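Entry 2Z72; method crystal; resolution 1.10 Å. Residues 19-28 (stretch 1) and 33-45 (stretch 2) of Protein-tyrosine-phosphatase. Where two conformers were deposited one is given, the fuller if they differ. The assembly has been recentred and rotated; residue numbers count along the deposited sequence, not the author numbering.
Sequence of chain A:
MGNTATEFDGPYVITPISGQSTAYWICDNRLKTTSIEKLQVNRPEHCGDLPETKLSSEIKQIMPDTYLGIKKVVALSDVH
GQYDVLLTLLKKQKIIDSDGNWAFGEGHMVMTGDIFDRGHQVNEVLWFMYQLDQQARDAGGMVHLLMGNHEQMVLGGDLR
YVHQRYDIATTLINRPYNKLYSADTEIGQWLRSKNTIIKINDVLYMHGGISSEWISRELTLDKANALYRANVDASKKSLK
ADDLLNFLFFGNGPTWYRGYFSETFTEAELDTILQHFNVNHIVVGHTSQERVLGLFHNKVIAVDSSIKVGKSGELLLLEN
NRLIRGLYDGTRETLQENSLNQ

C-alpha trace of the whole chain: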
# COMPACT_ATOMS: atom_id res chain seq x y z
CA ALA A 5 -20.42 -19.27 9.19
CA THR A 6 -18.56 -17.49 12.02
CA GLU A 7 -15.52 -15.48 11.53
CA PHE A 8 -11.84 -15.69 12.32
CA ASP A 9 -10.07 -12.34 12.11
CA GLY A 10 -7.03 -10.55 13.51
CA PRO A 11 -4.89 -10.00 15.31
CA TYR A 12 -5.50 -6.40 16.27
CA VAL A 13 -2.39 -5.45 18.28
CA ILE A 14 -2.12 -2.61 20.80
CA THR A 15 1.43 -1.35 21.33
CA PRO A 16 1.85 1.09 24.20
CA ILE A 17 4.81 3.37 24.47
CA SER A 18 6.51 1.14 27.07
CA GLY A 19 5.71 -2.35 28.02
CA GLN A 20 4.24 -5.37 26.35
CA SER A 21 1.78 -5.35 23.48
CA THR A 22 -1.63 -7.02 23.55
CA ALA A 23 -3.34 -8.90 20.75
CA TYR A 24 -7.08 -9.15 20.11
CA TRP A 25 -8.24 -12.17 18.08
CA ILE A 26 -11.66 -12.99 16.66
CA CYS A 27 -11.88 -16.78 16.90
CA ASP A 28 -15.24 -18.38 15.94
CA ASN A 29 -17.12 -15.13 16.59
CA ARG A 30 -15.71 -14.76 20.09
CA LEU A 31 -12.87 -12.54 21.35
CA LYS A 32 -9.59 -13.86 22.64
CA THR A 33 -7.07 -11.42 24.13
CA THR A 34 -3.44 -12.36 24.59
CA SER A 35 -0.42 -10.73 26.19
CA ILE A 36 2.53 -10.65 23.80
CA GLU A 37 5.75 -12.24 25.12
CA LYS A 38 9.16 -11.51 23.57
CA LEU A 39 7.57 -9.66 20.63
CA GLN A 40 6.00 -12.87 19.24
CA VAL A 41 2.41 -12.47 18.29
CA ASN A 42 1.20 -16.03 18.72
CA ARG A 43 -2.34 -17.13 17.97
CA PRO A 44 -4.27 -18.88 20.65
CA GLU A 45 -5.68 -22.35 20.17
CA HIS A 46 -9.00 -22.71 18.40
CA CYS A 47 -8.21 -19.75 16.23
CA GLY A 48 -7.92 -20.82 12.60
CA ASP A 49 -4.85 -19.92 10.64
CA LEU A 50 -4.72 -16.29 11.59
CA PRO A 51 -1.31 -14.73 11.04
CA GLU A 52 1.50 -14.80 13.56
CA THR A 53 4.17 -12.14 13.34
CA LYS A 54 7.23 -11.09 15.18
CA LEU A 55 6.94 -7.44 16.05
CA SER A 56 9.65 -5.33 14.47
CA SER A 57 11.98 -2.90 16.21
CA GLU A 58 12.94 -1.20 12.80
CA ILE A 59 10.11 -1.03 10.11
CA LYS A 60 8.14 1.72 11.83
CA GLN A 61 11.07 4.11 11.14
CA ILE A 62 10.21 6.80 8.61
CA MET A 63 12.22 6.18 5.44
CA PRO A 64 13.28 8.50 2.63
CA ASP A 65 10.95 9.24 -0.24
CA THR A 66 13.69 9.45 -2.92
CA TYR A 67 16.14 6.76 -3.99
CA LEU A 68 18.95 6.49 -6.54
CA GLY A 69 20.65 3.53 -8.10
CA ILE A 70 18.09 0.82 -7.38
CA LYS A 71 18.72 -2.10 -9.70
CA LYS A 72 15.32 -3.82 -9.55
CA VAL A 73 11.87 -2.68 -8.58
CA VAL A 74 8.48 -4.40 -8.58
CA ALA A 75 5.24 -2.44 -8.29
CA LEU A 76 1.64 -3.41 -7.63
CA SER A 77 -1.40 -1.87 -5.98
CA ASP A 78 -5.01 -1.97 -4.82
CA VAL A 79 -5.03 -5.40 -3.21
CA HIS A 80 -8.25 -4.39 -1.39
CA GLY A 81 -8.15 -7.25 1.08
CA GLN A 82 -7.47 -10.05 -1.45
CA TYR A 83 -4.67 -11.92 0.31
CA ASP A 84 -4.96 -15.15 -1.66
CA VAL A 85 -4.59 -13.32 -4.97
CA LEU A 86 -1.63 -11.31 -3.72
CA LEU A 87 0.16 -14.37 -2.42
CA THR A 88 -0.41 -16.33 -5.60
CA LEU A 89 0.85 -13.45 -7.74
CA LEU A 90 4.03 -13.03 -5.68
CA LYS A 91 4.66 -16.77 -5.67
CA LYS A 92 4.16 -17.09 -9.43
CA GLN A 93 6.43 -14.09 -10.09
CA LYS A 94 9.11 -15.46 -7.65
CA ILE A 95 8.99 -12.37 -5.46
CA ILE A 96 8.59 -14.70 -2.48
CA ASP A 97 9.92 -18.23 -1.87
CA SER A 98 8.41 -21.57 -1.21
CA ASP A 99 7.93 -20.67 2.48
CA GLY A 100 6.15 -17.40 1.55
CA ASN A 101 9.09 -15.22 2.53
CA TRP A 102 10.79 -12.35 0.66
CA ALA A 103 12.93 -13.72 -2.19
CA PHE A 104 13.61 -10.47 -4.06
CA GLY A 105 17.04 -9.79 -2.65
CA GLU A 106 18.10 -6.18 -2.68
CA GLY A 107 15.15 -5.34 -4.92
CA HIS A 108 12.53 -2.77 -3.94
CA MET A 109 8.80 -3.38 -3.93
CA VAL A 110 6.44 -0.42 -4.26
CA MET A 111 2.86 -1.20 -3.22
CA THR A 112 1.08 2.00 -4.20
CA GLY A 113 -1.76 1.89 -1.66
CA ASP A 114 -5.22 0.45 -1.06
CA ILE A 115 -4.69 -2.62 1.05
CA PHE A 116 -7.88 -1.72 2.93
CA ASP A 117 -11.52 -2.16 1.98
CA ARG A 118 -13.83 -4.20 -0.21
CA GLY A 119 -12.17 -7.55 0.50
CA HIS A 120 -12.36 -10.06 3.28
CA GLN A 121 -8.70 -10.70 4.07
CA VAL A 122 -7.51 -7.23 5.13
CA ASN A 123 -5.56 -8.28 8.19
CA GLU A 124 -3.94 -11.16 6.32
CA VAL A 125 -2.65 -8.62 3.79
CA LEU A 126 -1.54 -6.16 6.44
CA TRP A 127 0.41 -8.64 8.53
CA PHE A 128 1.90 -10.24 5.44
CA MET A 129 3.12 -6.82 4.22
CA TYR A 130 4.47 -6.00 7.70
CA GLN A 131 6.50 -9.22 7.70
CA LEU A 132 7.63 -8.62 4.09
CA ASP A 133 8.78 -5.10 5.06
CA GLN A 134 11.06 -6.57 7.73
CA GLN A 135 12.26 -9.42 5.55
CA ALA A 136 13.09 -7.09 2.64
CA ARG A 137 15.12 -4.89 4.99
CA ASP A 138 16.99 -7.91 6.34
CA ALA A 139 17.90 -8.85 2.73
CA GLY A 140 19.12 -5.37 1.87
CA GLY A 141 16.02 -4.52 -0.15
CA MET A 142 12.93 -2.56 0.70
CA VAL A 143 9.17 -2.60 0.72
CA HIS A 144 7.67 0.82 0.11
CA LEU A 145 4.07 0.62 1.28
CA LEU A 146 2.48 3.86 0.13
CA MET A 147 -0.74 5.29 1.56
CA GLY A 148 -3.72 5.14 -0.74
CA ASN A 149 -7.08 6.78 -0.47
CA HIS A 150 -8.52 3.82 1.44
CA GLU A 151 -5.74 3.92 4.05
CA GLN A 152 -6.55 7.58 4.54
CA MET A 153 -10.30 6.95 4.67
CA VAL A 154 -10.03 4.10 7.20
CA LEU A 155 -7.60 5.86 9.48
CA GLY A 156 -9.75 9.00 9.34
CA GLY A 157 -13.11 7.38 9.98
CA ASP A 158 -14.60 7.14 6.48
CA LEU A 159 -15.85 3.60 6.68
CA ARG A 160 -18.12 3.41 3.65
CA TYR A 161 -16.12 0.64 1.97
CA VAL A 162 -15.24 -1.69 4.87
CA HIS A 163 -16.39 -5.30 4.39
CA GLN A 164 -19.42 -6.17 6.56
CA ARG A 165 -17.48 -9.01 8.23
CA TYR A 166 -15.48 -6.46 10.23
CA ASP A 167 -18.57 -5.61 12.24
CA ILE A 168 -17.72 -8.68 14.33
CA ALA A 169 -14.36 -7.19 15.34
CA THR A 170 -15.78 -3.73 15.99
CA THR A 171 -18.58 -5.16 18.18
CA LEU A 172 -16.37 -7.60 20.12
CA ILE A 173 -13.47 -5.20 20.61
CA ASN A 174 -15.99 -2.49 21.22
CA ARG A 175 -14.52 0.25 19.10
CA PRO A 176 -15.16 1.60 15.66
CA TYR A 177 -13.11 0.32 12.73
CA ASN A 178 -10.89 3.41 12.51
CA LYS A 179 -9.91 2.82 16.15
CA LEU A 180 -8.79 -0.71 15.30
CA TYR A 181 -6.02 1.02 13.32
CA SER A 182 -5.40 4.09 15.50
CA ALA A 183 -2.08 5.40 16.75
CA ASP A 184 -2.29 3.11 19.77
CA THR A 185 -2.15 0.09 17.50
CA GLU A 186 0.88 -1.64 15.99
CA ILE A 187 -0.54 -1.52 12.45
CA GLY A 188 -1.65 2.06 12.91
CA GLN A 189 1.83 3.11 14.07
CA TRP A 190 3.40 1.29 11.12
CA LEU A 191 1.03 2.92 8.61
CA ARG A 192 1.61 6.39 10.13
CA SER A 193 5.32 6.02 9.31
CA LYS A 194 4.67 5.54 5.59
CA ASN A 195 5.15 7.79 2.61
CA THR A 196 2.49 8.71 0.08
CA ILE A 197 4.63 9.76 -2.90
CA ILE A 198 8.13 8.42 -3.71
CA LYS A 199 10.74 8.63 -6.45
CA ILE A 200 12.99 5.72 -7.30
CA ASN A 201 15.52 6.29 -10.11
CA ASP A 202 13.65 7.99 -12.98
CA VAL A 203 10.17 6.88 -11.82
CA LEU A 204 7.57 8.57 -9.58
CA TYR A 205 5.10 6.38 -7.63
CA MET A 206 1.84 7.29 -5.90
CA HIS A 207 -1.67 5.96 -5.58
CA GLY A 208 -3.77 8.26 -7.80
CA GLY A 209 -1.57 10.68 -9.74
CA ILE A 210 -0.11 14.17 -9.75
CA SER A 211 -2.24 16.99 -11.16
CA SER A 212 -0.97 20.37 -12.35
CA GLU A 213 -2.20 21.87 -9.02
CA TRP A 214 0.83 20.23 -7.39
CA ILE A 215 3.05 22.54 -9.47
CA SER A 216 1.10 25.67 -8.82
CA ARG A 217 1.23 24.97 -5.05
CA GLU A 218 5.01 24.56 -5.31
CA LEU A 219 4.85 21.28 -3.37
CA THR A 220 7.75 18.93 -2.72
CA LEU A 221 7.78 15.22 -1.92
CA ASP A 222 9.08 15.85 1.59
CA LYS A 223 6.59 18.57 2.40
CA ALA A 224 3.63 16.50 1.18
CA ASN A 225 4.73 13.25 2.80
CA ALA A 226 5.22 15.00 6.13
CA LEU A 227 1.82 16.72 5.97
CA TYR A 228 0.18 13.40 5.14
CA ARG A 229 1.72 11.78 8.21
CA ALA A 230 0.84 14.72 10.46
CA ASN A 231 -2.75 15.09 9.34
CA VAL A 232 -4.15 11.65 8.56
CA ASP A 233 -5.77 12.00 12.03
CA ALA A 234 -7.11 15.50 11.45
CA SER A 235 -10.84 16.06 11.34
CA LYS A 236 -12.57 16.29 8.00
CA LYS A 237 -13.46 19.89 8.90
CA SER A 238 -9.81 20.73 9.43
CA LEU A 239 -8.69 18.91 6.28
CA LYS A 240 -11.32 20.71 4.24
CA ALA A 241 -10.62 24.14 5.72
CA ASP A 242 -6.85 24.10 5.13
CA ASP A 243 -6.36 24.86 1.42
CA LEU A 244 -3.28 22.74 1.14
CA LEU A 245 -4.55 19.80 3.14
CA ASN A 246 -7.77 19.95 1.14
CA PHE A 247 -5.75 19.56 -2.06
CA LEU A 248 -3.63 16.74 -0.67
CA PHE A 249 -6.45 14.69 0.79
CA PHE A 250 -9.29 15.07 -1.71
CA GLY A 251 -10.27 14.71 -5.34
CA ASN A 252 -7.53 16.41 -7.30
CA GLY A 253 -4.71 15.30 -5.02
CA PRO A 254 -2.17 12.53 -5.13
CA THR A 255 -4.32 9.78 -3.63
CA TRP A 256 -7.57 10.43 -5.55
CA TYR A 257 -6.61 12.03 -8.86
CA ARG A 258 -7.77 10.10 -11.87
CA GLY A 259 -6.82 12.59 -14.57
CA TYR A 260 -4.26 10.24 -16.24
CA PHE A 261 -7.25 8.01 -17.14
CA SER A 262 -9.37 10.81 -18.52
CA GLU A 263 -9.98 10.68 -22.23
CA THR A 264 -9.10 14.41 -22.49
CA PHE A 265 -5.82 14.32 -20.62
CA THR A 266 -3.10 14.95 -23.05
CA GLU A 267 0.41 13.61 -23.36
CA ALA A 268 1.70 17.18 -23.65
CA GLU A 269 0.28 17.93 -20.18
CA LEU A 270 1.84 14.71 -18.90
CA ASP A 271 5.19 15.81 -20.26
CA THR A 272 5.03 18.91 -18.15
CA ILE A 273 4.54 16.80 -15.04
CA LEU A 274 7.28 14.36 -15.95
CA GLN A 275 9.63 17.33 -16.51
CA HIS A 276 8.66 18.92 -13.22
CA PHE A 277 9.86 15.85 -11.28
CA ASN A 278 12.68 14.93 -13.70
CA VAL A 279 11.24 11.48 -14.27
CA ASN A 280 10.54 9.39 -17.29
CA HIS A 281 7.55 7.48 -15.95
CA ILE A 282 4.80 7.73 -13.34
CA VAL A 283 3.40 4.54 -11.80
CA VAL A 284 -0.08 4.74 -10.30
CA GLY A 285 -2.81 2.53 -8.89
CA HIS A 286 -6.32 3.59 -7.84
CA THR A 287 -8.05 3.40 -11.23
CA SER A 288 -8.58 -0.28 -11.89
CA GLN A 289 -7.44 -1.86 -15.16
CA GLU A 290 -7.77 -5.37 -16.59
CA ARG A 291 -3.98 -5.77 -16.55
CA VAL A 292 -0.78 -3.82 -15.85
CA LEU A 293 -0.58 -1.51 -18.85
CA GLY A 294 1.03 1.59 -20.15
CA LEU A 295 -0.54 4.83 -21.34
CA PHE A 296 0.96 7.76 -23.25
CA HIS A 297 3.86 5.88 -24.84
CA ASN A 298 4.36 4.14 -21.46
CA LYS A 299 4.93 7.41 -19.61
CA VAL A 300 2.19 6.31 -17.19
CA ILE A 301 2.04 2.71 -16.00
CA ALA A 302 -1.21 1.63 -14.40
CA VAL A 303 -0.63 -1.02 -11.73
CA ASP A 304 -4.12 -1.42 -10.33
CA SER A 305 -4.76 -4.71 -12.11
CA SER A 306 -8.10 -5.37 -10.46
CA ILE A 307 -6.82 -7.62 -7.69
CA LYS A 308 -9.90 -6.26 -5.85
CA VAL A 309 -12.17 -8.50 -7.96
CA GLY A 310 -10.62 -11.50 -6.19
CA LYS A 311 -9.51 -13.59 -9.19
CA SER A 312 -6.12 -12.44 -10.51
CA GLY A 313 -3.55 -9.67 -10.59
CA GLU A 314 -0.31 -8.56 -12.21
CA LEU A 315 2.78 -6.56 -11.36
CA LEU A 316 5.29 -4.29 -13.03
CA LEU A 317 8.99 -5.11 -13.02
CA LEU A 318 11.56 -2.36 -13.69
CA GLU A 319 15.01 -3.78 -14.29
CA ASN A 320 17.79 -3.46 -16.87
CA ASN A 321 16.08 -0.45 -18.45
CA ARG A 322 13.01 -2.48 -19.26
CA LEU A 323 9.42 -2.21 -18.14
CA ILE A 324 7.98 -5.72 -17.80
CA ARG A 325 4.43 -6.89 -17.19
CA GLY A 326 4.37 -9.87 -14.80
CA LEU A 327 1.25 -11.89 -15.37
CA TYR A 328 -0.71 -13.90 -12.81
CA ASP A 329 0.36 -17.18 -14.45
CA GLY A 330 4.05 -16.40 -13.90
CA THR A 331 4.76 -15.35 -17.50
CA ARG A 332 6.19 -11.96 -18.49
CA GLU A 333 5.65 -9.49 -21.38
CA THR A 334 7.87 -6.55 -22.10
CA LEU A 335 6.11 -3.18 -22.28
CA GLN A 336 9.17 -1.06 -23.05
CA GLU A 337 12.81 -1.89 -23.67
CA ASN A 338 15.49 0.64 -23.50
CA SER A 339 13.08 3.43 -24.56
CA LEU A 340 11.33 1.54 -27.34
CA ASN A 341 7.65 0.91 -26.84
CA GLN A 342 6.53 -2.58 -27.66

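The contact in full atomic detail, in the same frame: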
# COMPACT_ATOMS: atom_id res chain seq x y z
N GLY A 19 6.51 -1.22 27.53
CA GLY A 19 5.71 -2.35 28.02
C GLY A 19 5.21 -3.25 26.91
O GLY A 19 5.32 -3.00 25.69
N GLN A 20 4.63 -4.37 27.33
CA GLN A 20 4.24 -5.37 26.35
C GLN A 20 2.98 -4.99 25.56
O GLN A 20 2.09 -4.34 26.06
CB GLN A 20 4.03 -6.75 26.94
CG GLN A 20 3.52 -6.83 28.34
CD GLN A 20 3.11 -8.26 28.65
OE1 GLN A 20 3.65 -9.23 28.14
NE2 GLN A 20 2.08 -8.36 29.44
N SER A 21 2.95 -5.46 24.33
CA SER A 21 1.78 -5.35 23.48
C SER A 21 0.74 -6.40 23.85
O SER A 21 1.01 -7.37 24.54
CB SER A 21 2.24 -5.47 22.02
OG SER A 21 3.03 -4.33 21.60
N THR A 22 -0.49 -6.18 23.35
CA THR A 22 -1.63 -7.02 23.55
C THR A 22 -2.28 -7.31 22.21
O THR A 22 -2.36 -6.38 21.38
CB THR A 22 -2.64 -6.31 24.46
OG1 THR A 22 -2.04 -6.00 25.73
CG2 THR A 22 -3.89 -7.19 24.71
N ALA A 23 -2.70 -8.51 21.98
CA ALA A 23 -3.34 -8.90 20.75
C ALA A 23 -4.79 -9.33 21.00
O ALA A 23 -5.07 -10.14 21.90
CB ALA A 23 -2.57 -10.04 20.08
N TYR A 24 -5.68 -8.81 20.15
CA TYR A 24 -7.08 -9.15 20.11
C TYR A 24 -7.33 -10.04 18.89
O TYR A 24 -6.97 -9.65 17.77
CB TYR A 24 -7.95 -7.92 20.04
CG TYR A 24 -7.88 -7.03 21.25
CD1 TYR A 24 -7.14 -5.87 21.28
CD2 TYR A 24 -8.52 -7.30 22.39
CE1 TYR A 24 -7.10 -5.07 22.40
CE2 TYR A 24 -8.47 -6.51 23.53
CZ TYR A 24 -7.76 -5.40 23.54
OH TYR A 24 -7.70 -4.62 24.64
N TRP A 25 -7.98 -11.17 19.09
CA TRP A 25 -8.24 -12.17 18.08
C TRP A 25 -9.72 -12.44 18.04
O TRP A 25 -10.35 -12.64 19.11
CB TRP A 25 -7.53 -13.48 18.37
CG TRP A 25 -6.08 -13.36 18.69
CD1 TRP A 25 -5.55 -13.04 19.91
CD2 TRP A 25 -4.95 -13.56 17.85
NE1 TRP A 25 -4.21 -13.02 19.87
CE2 TRP A 25 -3.77 -13.34 18.62
CE3 TRP A 25 -4.80 -13.91 16.50
CZ2 TRP A 25 -2.50 -13.47 18.06
CZ3 TRP A 25 -3.53 -14.04 15.97
CH2 TRP A 25 -2.36 -13.81 16.75
N ILE A 26 -10.30 -12.47 16.84
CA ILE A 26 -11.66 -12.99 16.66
C ILE A 26 -11.55 -14.44 16.24
O ILE A 26 -11.01 -14.74 15.19
CB ILE A 26 -12.45 -12.20 15.61
CG1 ILE A 26 -12.42 -10.73 15.87
CG2 ILE A 26 -13.88 -12.72 15.55
CD1 ILE A 26 -12.76 -10.30 17.30
N CYS A 27 -11.99 -15.34 17.13
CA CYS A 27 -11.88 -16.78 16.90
C CYS A 27 -13.27 -17.38 17.01
O CYS A 27 -13.84 -17.42 18.11
CB CYS A 27 -10.92 -17.39 17.92
SG CYS A 27 -9.34 -16.58 18.06
N ASP A 28 -13.88 -17.79 15.92
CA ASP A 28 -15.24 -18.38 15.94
C ASP A 28 -16.21 -17.41 16.56
O ASP A 28 -17.05 -17.83 17.40
CB ASP A 28 -15.24 -19.69 16.70
CG ASP A 28 -16.29 -20.71 16.31
OD1 ASP A 28 -16.99 -20.61 15.29
OD2 ASP A 28 -16.35 -21.66 17.11
N THR A 33 -8.05 -12.48 23.90
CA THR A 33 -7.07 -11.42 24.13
C THR A 33 -5.87 -12.05 24.74
O THR A 33 -5.94 -12.76 25.74
CB THR A 33 -7.66 -10.38 25.10
OG1 THR A 33 -8.89 -9.92 24.54
CG2 THR A 33 -6.68 -9.25 25.31
N THR A 34 -4.67 -11.80 24.15
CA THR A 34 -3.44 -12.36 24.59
C THR A 34 -2.41 -11.25 24.87
O THR A 34 -2.45 -10.18 24.30
CB THR A 34 -2.84 -13.37 23.62
OG1 THR A 34 -2.55 -12.69 22.37
CG2 THR A 34 -3.82 -14.52 23.36
N SER A 35 -1.54 -11.57 25.83
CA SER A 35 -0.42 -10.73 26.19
C SER A 35 0.79 -11.16 25.38
O SER A 35 1.10 -12.36 25.39
CB SER A 35 -0.11 -10.85 27.67
OG SER A 35 -1.22 -10.44 28.45
N ILE A 36 1.44 -10.24 24.67
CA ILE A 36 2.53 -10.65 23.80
C ILE A 36 3.87 -10.72 24.54
O ILE A 36 4.24 -9.71 25.17
CB ILE A 36 2.63 -9.70 22.60
CG1 ILE A 36 1.36 -9.79 21.73
CG2 ILE A 36 3.88 -9.91 21.77
CD1 ILE A 36 1.07 -8.64 20.83
N GLU A 37 4.50 -11.89 24.46
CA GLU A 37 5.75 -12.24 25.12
C GLU A 37 6.86 -12.23 24.05
O GLU A 37 6.73 -12.87 22.95
CB GLU A 37 5.71 -13.60 25.81
CG GLU A 37 4.42 -14.14 26.39
CD GLU A 37 4.31 -13.71 27.83
OE1 GLU A 37 3.32 -14.02 28.51
OE2 GLU A 37 5.30 -13.01 28.16
N LYS A 38 7.93 -11.48 24.35
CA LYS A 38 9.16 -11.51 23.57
C LYS A 38 8.88 -11.15 22.13
O LYS A 38 9.49 -11.69 21.18
CB LYS A 38 9.80 -12.89 23.66
CG LYS A 38 10.10 -13.39 25.07
CD LYS A 38 10.82 -14.72 25.14
CE LYS A 38 11.72 -14.92 26.35
NZ LYS A 38 12.61 -16.13 26.33
N LEU A 39 7.95 -10.22 21.95
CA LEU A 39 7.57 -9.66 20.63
C LEU A 39 6.92 -10.66 19.68
O LEU A 39 6.66 -10.32 18.52
CB LEU A 39 8.70 -8.98 19.93
CG LEU A 39 9.37 -7.85 20.77
CD1 LEU A 39 10.44 -7.28 19.85
CD2 LEU A 39 8.42 -6.78 21.26
N GLN A 40 6.54 -11.85 20.13
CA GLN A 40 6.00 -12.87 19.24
C GLN A 40 4.50 -12.84 19.38
O GLN A 40 3.87 -13.14 20.42
CB GLN A 40 6.46 -14.24 19.70
CG GLN A 40 7.90 -14.58 19.49
CD GLN A 40 8.43 -14.74 18.09
OE1 GLN A 40 7.69 -14.79 17.10
NE2 GLN A 40 9.74 -14.82 17.94
N VAL A 41 3.86 -12.49 18.30
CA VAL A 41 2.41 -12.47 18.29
C VAL A 41 1.92 -13.85 17.85
O VAL A 41 1.88 -14.11 16.66
CB VAL A 41 1.89 -11.38 17.36
CG1 VAL A 41 0.41 -11.31 17.41
CG2 VAL A 41 2.54 -10.02 17.68
N ASN A 42 1.59 -14.64 18.87
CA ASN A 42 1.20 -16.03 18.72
C ASN A 42 -0.30 -16.18 18.88
O ASN A 42 -0.90 -15.65 19.82
CB ASN A 42 1.88 -16.93 19.76
CG ASN A 42 3.35 -17.07 19.43
OD1 ASN A 42 3.78 -16.91 18.28
ND2 ASN A 42 4.08 -17.38 20.48
N ARG A 43 -0.89 -16.96 17.97
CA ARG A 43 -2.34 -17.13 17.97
C ARG A 43 -2.71 -18.08 19.06
O ARG A 43 -2.06 -19.09 19.32
CB ARG A 43 -2.68 -17.68 16.57
CG ARG A 43 -3.99 -18.19 16.31
CD ARG A 43 -4.06 -19.31 15.28
NE ARG A 43 -3.20 -19.25 14.20
CZ ARG A 43 -2.27 -19.93 13.60
NH1 ARG A 43 -1.83 -21.11 13.96
NH2 ARG A 43 -1.71 -19.42 12.51
N PRO A 44 -3.80 -17.85 19.75
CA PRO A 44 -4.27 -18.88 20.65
C PRO A 44 -4.80 -20.11 19.94
O PRO A 44 -4.97 -20.17 18.72
CB PRO A 44 -5.44 -18.15 21.26
CG PRO A 44 -5.71 -16.86 20.62
CD PRO A 44 -4.65 -16.66 19.65
N GLU A 45 -5.04 -21.14 20.75
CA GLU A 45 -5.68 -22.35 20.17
C GLU A 45 -7.08 -22.05 19.69
O GLU A 45 -7.82 -21.10 20.04
CB GLU A 45 -5.58 -23.45 21.24
CG GLU A 45 -4.20 -24.06 21.46
CD GLU A 45 -4.14 -24.91 22.70
OE1 GLU A 45 -4.64 -24.38 23.73
OE2 GLU A 45 -3.64 -26.05 22.71

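The two stretches meet as neighbouring antiparallel strands: the strand running from Thr 22 lies beside Thr 33 to Ser 35, and the second stretch then turns and comes back beneath one face of the pair. Together they bury 703 Å² of surface, and Trp 25 contributes the largest share.

The strands are held together by a short ladder of backbone hydrogen bonds. Ala 23 and Thr 34 form the hydrogen-bonded pair: Ala 23 N donates to Thr 34 O at 2.9 Å, and Thr 34 N donates to Ala 23 O at 2.8 Å. One step further on, Ile 36 N donates to Ser 21 O at 2.9 Å, which carries the pairing past the end of the regular strand. All three bonds are nearly straight, at 166°. The flanking pairs, Thr 22 with Ser 35 and Tyr 24 with Thr 33, are not hydrogen-bonded and bring their CA atoms closer, to 4.7 and 4.6 Å, against 5.2 Å for Ala 23 and Thr 34. In this narrower spacing the CA of Thr 33 approaches Ala 23 O, and the CA of Thr 22 approaches Thr 34 O, each at 3.3 Å in a CA-H...O contact.

Side chains divide between the two faces of the sheet. On one, Thr 22, Tyr 24, Thr 33 and Ser 35 make a shallow relief. Thr 33 sits between its two neighbours across the strand: its CG2 touches both, at 3.5 Å from Thr 22 CG2 and 3.7 Å from Tyr 24 CE2, and its OG1 lies 3.4 Å from Tyr 24 CD2, oblique to the ring.

The opposite face, bearing Ala 23 and Thr 34, is more deeply modelled. The single methyl of Ala 23 is a low point between taller side chains, and three of them close around it: Ala 23 CB lies 3.5 Å from Thr 34 OG1, 4.0 Å from Ile 36 CD1 and 4.2 Å from Val 41 CG1. The tip of Ile 36 also reaches Ser 21, with Ile 36 CD1 3.6 Å from Ser 21 CB. Val 41 arrives here because a type I' turn from Glu 37 to Gln 40, closed by Gln 40 N donating to Glu 37 O at 3.0 Å, reverses the chain.

Trp 25 is the main projection of the first stretch, and the second stretch lines one face and part of the edge of its ring. At that edge, near the ring plane, Trp 25 NE1 donates a hydrogen bond to Thr 34 OG1 at 3.0 Å; the angle of 169° points the N-H almost directly at the hydroxyl oxygen. Trp 25 CZ2 packs against Val 41 CG1 at 3.7 Å and comes within 3.2 Å of Asn 42 O. One face of the indole is then covered by the chain that follows: Arg 43 CA stands 3.7 Å from the centroid of the six-membered ring of Trp 25, and Pro 44 CD 3.5 Å from that of the five-membered ring, only 5° off the normal. The flat ring thus receives two successive residues, one over each of its halves, as CH-pi contacts. Beyond it, Pro 44 CG just reaches Cys 27 SG, at 4.5 Å.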